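Local structure of UDP-glucose 4-epimerase (Campylobacter jejuni subsp. jejuni serotype O:2, 7K3P) at residues 213-218 / 222-227; 284-289 / 332-337. The protein interconverts UDP-glucose and UDP-galactose, and as a UDP-Glc/GlcNAc 4-epimerase probably also their N-acetylated counterparts, with the help of bound NAD. The protein carries 2 engineered substitutions. All coordinates share one frame; numbering follows the deposited sequence.

Contact 1 (213-218 / 222-227)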
loop_
_atom_site.group_PDB
_atom_site.type_symbol
_atom_site.label_atom_id
_atom_site.label_comp_id
_atom_site.label_asym_id
_atom_site.label_seq_id
_atom_site.Cartn_x
_atom_site.Cartn_y
_atom_site.Cartn_z
ATOM N N ILE A 213 -2.869 4.470 -29.494
ATOM C CA ILE A 213 -1.645 4.711 -30.259
ATOM C C ILE A 213 -0.788 3.443 -30.391
ATOM O O ILE A 213 -0.244 3.160 -31.464
ATOM C CB ILE A 213 -0.822 5.857 -29.674
ATOM C CG1 ILE A 213 -1.645 7.144 -29.692
ATOM C CG2 ILE A 213 0.453 6.056 -30.471
ATOM C CD1 ILE A 213 -0.814 8.402 -29.914
ATOM N N LYS A 214 -0.676 2.680 -29.307
ATOM C CA LYS A 214 0.074 1.423 -29.350
ATOM C C LYS A 214 -0.545 0.468 -30.383
ATOM O O LYS A 214 0.158 -0.092 -31.225
ATOM C CB LYS A 214 0.133 0.777 -27.959
ATOM C CG LYS A 214 0.923 -0.534 -27.888
ATOM C CD LYS A 214 2.403 -0.331 -28.213
ATOM C CE LYS A 214 3.225 -1.581 -27.892
ATOM N NZ LYS A 214 4.673 -1.379 -28.212
ATOM N N VAL A 215 -1.864 0.311 -30.333
ATOM C CA VAL A 215 -2.574 -0.554 -31.278
ATOM C C VAL A 215 -2.394 -0.074 -32.725
ATOM O O VAL A 215 -2.119 -0.865 -33.633
ATOM C CB VAL A 215 -4.079 -0.618 -30.935
ATOM C CG1 VAL A 215 -4.871 -1.258 -32.067
ATOM C CG2 VAL A 215 -4.296 -1.365 -29.638
ATOM N N ALA A 216 -2.553 1.226 -32.933
ATOM C CA ALA A 216 -2.363 1.814 -34.255
ATOM C C ALA A 216 -0.945 1.538 -34.771
ATOM O O ALA A 216 -0.760 1.159 -35.923
ATOM C CB ALA A 216 -2.643 3.307 -34.217
ATOM N N ALA A 217 0.046 1.734 -33.906
ATOM C CA ALA A 217 1.443 1.447 -34.228
ATOM C C ALA A 217 1.667 -0.036 -34.543
ATOM O O ALA A 217 2.396 -0.383 -35.493
ATOM C CB ALA A 217 2.360 1.900 -33.085
ATOM N N GLU A 218 1.046 -0.911 -33.748
ATOM C CA GLU A 218 1.165 -2.358 -33.965
ATOM C C GLU A 218 0.593 -2.778 -35.327
ATOM O O GLU A 218 1.167 -3.630 -36.011
ATOM C CB GLU A 218 0.502 -3.150 -32.822
ATOM C CG GLU A 218 1.276 -3.155 -31.492
ATOM C CD GLU A 218 0.516 -3.862 -30.366
ATOM O OE1 GLU A 218 -0.708 -4.085 -30.514
ATOM O OE2 GLU A 218 1.138 -4.192 -29.333
ATOM N N GLY A 222 2.625 -4.066 -39.016
ATOM C CA GLY A 222 2.298 -5.399 -39.496
ATOM C C GLY A 222 2.248 -6.439 -38.396
ATOM O O GLY A 222 2.284 -7.644 -38.669
ATOM N N LYS A 223 2.160 -5.981 -37.149
ATOM C CA LYS A 223 2.137 -6.887 -36.002
ATOM C C LYS A 223 0.714 -7.310 -35.648
ATOM O O LYS A 223 0.469 -8.429 -35.195
ATOM C CB LYS A 223 2.788 -6.229 -34.786
ATOM C CG LYS A 223 4.297 -6.065 -34.877
ATOM C CD LYS A 223 4.847 -5.620 -33.530
ATOM C CE LYS A 223 6.322 -5.273 -33.610
ATOM N NZ LYS A 223 6.819 -4.701 -32.319
ATOM N N ARG A 224 -0.221 -6.396 -35.849
ATOM C CA ARG A 224 -1.609 -6.637 -35.517
ATOM C C ARG A 224 -2.409 -6.550 -36.805
ATOM O O ARG A 224 -2.191 -5.658 -37.629
ATOM C CB ARG A 224 -2.089 -5.596 -34.499
ATOM C CG ARG A 224 -3.554 -5.702 -34.137
ATOM C CD ARG A 224 -3.939 -4.614 -33.153
ATOM N NE ARG A 224 -3.234 -4.759 -31.876
ATOM C CZ ARG A 224 -3.680 -5.486 -30.853
ATOM N NH1 ARG A 224 -4.830 -6.142 -30.954
ATOM N NH2 ARG A 224 -2.980 -5.562 -29.726
ATOM N N ASP A 225 -3.332 -7.482 -36.978
ATOM C CA ASP A 225 -4.007 -7.647 -38.257
ATOM C C ASP A 225 -5.005 -6.534 -38.548
ATOM O O ASP A 225 -5.032 -5.984 -39.651
ATOM C CB ASP A 225 -4.705 -9.003 -38.285
ATOM C CG ASP A 225 -5.258 -9.340 -39.647
ATOM O OD1 ASP A 225 -4.641 -8.929 -40.658
ATOM O OD2 ASP A 225 -6.311 -10.018 -39.704
ATOM N N LYS A 226 -5.831 -6.210 -37.560
ATOM C CA LYS A 226 -6.884 -5.217 -37.736
ATOM C C LYS A 226 -6.947 -4.261 -36.547
ATOM O O LYS A 226 -6.480 -4.581 -35.455
ATOM C CB LYS A 226 -8.249 -5.900 -37.921
ATOM C CG LYS A 226 -8.508 -6.446 -39.328
ATOM C CD LYS A 226 -10.010 -6.565 -39.642
ATOM C CE LYS A 226 -10.589 -7.908 -39.222
ATOM N NZ LYS A 226 -12.061 -7.993 -39.509
ATOM N N LEU A 227 -7.518 -3.083 -36.777
ATOM C CA LEU A 227 -7.811 -2.128 -35.707
ATOM C C LEU A 227 -9.319 -1.879 -35.719
ATOM O O LEU A 227 -9.890 -1.570 -36.764
ATOM C CB LEU A 227 -7.049 -0.812 -35.929
ATOM C CG LEU A 227 -7.151 0.325 -34.905
ATOM C CD1 LEU A 227 -5.999 1.308 -35.085
ATOM C CD2 LEU A 227 -8.481 1.058 -35.016
#
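The carbonyl of Glu218 takes two backbone bonds from the chain that turns back over it: Lys223 N reaches Glu218 O at 2.8 Å, almost in line with the C=O bond, while Arg224 N, 3.1 Å from Glu218 O, sits well above the carbonyl plane. Glu218 also carries the main side-chain link, a side-on salt bridge in which NE (2.9 Å) and NH2 (2.8 Å) of Arg224 both donate to one oxygen, Glu218 OE1, with the NH2 bond on the syn lone pair and the carboxylate and guanidinium planes only 17° apart. The Thr201 hydroxyl is hydrogen-bonded to Glu218 OE2, and the Gln204 carbonyl accepts from Arg224 NH1, so both flat groups are pinned at two ends. Helix 212-220 ends here in a Schellman motif, Gly222 supplying the positive phi, and the chain then runs into strand 226-230, which pairs in parallel with strand 296-300. A bend at chi3 (-64°) turns the arginine head back along the helix, where Val215 CG2 lies over one guanidinium face and Val215 CG1 packs 3.6 Å from Arg224 CD. Leu227 continues this apolar side: its CG lies 4.0 Å from Val215 CG1, and its CD1 rests 3.8 Å from Ala216 CA. Lys223 instead forms a salt bridge with Glu341 on helix 330-343.

Contact 2 (284-289 / 332-337); sequences IEAMKK and LICKSA
Met287 leaves its helix with CG anti to the backbone N (chi1 -173°) and then bends at both chi2 and chi3, a curled path that carries its terminal methyl over to Cys334. There Met287 CE lies 3.5 Å from Cys334 CB, and also close to the Cys334 carbonyl oxygen, at 3.6 Å from CE to O. Cys334, with SG beside its own backbone N, directs its sulfur toward helix 280-291, where SG meets Ala286 CB at 3.8 Å and Met287 CE at the same distance. The short segments pass at 8.6 Å between axes with a crossing angle of -59°, and small side chains face each other there: Ala286 on one helix, Cys334 and Ala337 on the other. Helix 280-291 and the C-terminal helix 330-343 thereby join in the smaller, substrate-binding part expected of an epimerase of the short-chain dehydrogenase/reductase type. One turn on from Cys334, Ala337 offers its CB to Met287 CE at 4.2 Å. This interface is built from apolar contacts and is buried, with Ala216 and Ala220 of helix 212-220 also against the Met287 side chain. Toward its border, Lys289 forms a salt bridge with Glu331.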
loop_
_atom_site.group_PDB
_atom_site.type_symbol
_atom_site.label_atom_id
_atom_site.label_comp_id
_atom_site.label_asym_id
_atom_site.label_seq_id
_atom_site.Cartn_x
_atom_site.Cartn_y
_atom_site.Cartn_z
ATOM N N ILE A 284 -5.778 7.209 -36.226
ATOM C CA ILE A 284 -5.703 6.326 -37.387
ATOM C C ILE A 284 -5.173 7.077 -38.607
ATOM O O ILE A 284 -4.212 6.635 -39.248
ATOM C CB ILE A 284 -7.066 5.689 -37.697
ATOM C CG1 ILE A 284 -7.392 4.634 -36.634
ATOM C CG2 ILE A 284 -7.058 5.071 -39.093
ATOM C CD1 ILE A 284 -8.851 4.228 -36.590
ATOM N N GLU A 285 -5.784 8.223 -38.910
ATOM C CA GLU A 285 -5.344 9.051 -40.038
ATOM C C GLU A 285 -3.859 9.419 -39.914
ATOM O O GLU A 285 -3.077 9.206 -40.842
ATOM C CB GLU A 285 -6.203 10.319 -40.163
ATOM C CG GLU A 285 -6.100 11.018 -41.536
ATOM C CD GLU A 285 -6.723 12.423 -41.562
ATOM O OE1 GLU A 285 -5.967 13.410 -41.709
ATOM O OE2 GLU A 285 -7.964 12.542 -41.450
ATOM N N ALA A 286 -3.474 9.959 -38.758
ATOM C CA ALA A 286 -2.077 10.301 -38.497
ATOM C C ALA A 286 -1.126 9.103 -38.617
ATOM O O ALA A 286 -0.074 9.204 -39.245
ATOM C CB ALA A 286 -1.934 10.966 -37.130
ATOM N N MET A 287 -1.473 7.971 -38.012
ATOM C CA MET A 287 -0.586 6.810 -38.080
ATOM C C MET A 287 -0.404 6.326 -39.520
ATOM O O MET A 287 0.714 5.974 -39.931
ATOM C CB MET A 287 -1.090 5.663 -37.198
ATOM C CG MET A 287 -0.102 4.502 -37.100
ATOM S SD MET A 287 1.486 4.974 -36.340
ATOM C CE MET A 287 0.955 5.315 -34.649
ATOM N N LYS A 288 -1.497 6.313 -40.284
ATOM C CA LYS A 288 -1.447 5.876 -41.677
ATOM C C LYS A 288 -0.565 6.809 -42.514
ATOM O O LYS A 288 0.289 6.357 -43.282
ATOM C CB LYS A 288 -2.862 5.758 -42.270
ATOM C CG LYS A 288 -3.645 4.542 -41.753
ATOM C CD LYS A 288 -5.020 4.363 -42.423
ATOM C CE LYS A 288 -5.486 2.911 -42.240
ATOM N NZ LYS A 288 -6.820 2.595 -42.824
ATOM N N LYS A 289 -0.767 8.111 -42.342
ATOM C CA LYS A 289 -0.027 9.120 -43.097
ATOM C C LYS A 289 1.475 9.056 -42.827
ATOM O O LYS A 289 2.300 9.142 -43.743
ATOM C CB LYS A 289 -0.547 10.519 -42.754
ATOM C CG LYS A 289 0.287 11.635 -43.357
ATOM C CD LYS A 289 -0.237 13.008 -42.956
ATOM C CE LYS A 289 0.694 14.101 -43.470
ATOM N NZ LYS A 289 0.187 15.460 -43.156
ATOM N N LEU A 332 3.892 13.755 -35.226
ATOM C CA LEU A 332 5.154 13.500 -34.526
ATOM C C LEU A 332 4.998 12.375 -33.513
ATOM O O LEU A 332 5.862 11.500 -33.383
ATOM C CB LEU A 332 5.615 14.759 -33.789
ATOM C CG LEU A 332 5.946 15.959 -34.667
ATOM C CD1 LEU A 332 6.529 17.100 -33.827
ATOM C CD2 LEU A 332 6.910 15.533 -35.764
ATOM N N ILE A 333 3.894 12.418 -32.776
ATOM C CA ILE A 333 3.624 11.405 -31.763
ATOM C C ILE A 333 3.457 10.037 -32.416
ATOM O O ILE A 333 4.072 9.056 -31.982
ATOM C CB ILE A 333 2.412 11.788 -30.906
ATOM C CG1 ILE A 333 2.737 13.044 -30.100
ATOM C CG2 ILE A 333 2.025 10.644 -29.977
ATOM C CD1 ILE A 333 1.520 13.760 -29.561
ATOM N N CYS A 334 2.660 9.967 -33.479
ATOM C CA CYS A 334 2.489 8.692 -34.182
ATOM C C CYS A 334 3.783 8.206 -34.831
ATOM O O CYS A 334 4.092 7.012 -34.786
ATOM C CB CYS A 334 1.348 8.770 -35.198
ATOM S SG CYS A 334 -0.282 8.885 -34.403
ATOM N N LYS A 335 4.543 9.131 -35.420
ATOM C CA LYS A 335 5.851 8.797 -35.984
ATOM C C LYS A 335 6.769 8.197 -34.918
ATOM O O LYS A 335 7.404 7.160 -35.137
ATOM C CB LYS A 335 6.510 10.036 -36.599
ATOM C CG LYS A 335 7.924 9.795 -37.147
ATOM C CD LYS A 335 7.939 8.625 -38.138
ATOM C CE LYS A 335 9.255 8.560 -38.926
ATOM N NZ LYS A 335 9.367 7.283 -39.695
ATOM N N SER A 336 6.833 8.854 -33.764
ATOM C CA SER A 336 7.603 8.344 -32.637
ATOM C C SER A 336 7.147 6.937 -32.232
ATOM O O SER A 336 7.968 6.024 -32.095
ATOM C CB SER A 336 7.509 9.310 -31.455
ATOM O OG SER A 336 8.064 8.751 -30.279
ATOM N N ALA A 337 5.839 6.764 -32.051
ATOM C CA ALA A 337 5.285 5.465 -31.678
ATOM C C ALA A 337 5.649 4.414 -32.716
ATOM O O ALA A 337 6.022 3.285 -32.374
ATOM C CB ALA A 337 3.770 5.556 -31.520
#

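Contact 1 closes before contact 2 opens along the chain, yet their centres lie about 11 Å apart, on the same side of the chain's centre. Helix 212-220 joins them, packing against both helix 280-291 and helix 330-343: on the latter, Ile213 CG2 lies 3.5 Å from Ala337 CB, and Ile213 CD1 lies 3.6 Å from Ile333 CG2. A second bridge comes from strand 226-230, where Leu227 CD2 packs 3.6 Å from Ile284 CD1; its partner, strand 296-300, follows helix 280-291. Three helices and a two-stranded sheet thus form one compact unit beside the seven-stranded parallel NAD-binding sheet, consistent with the bilobal architecture of this epimerase family.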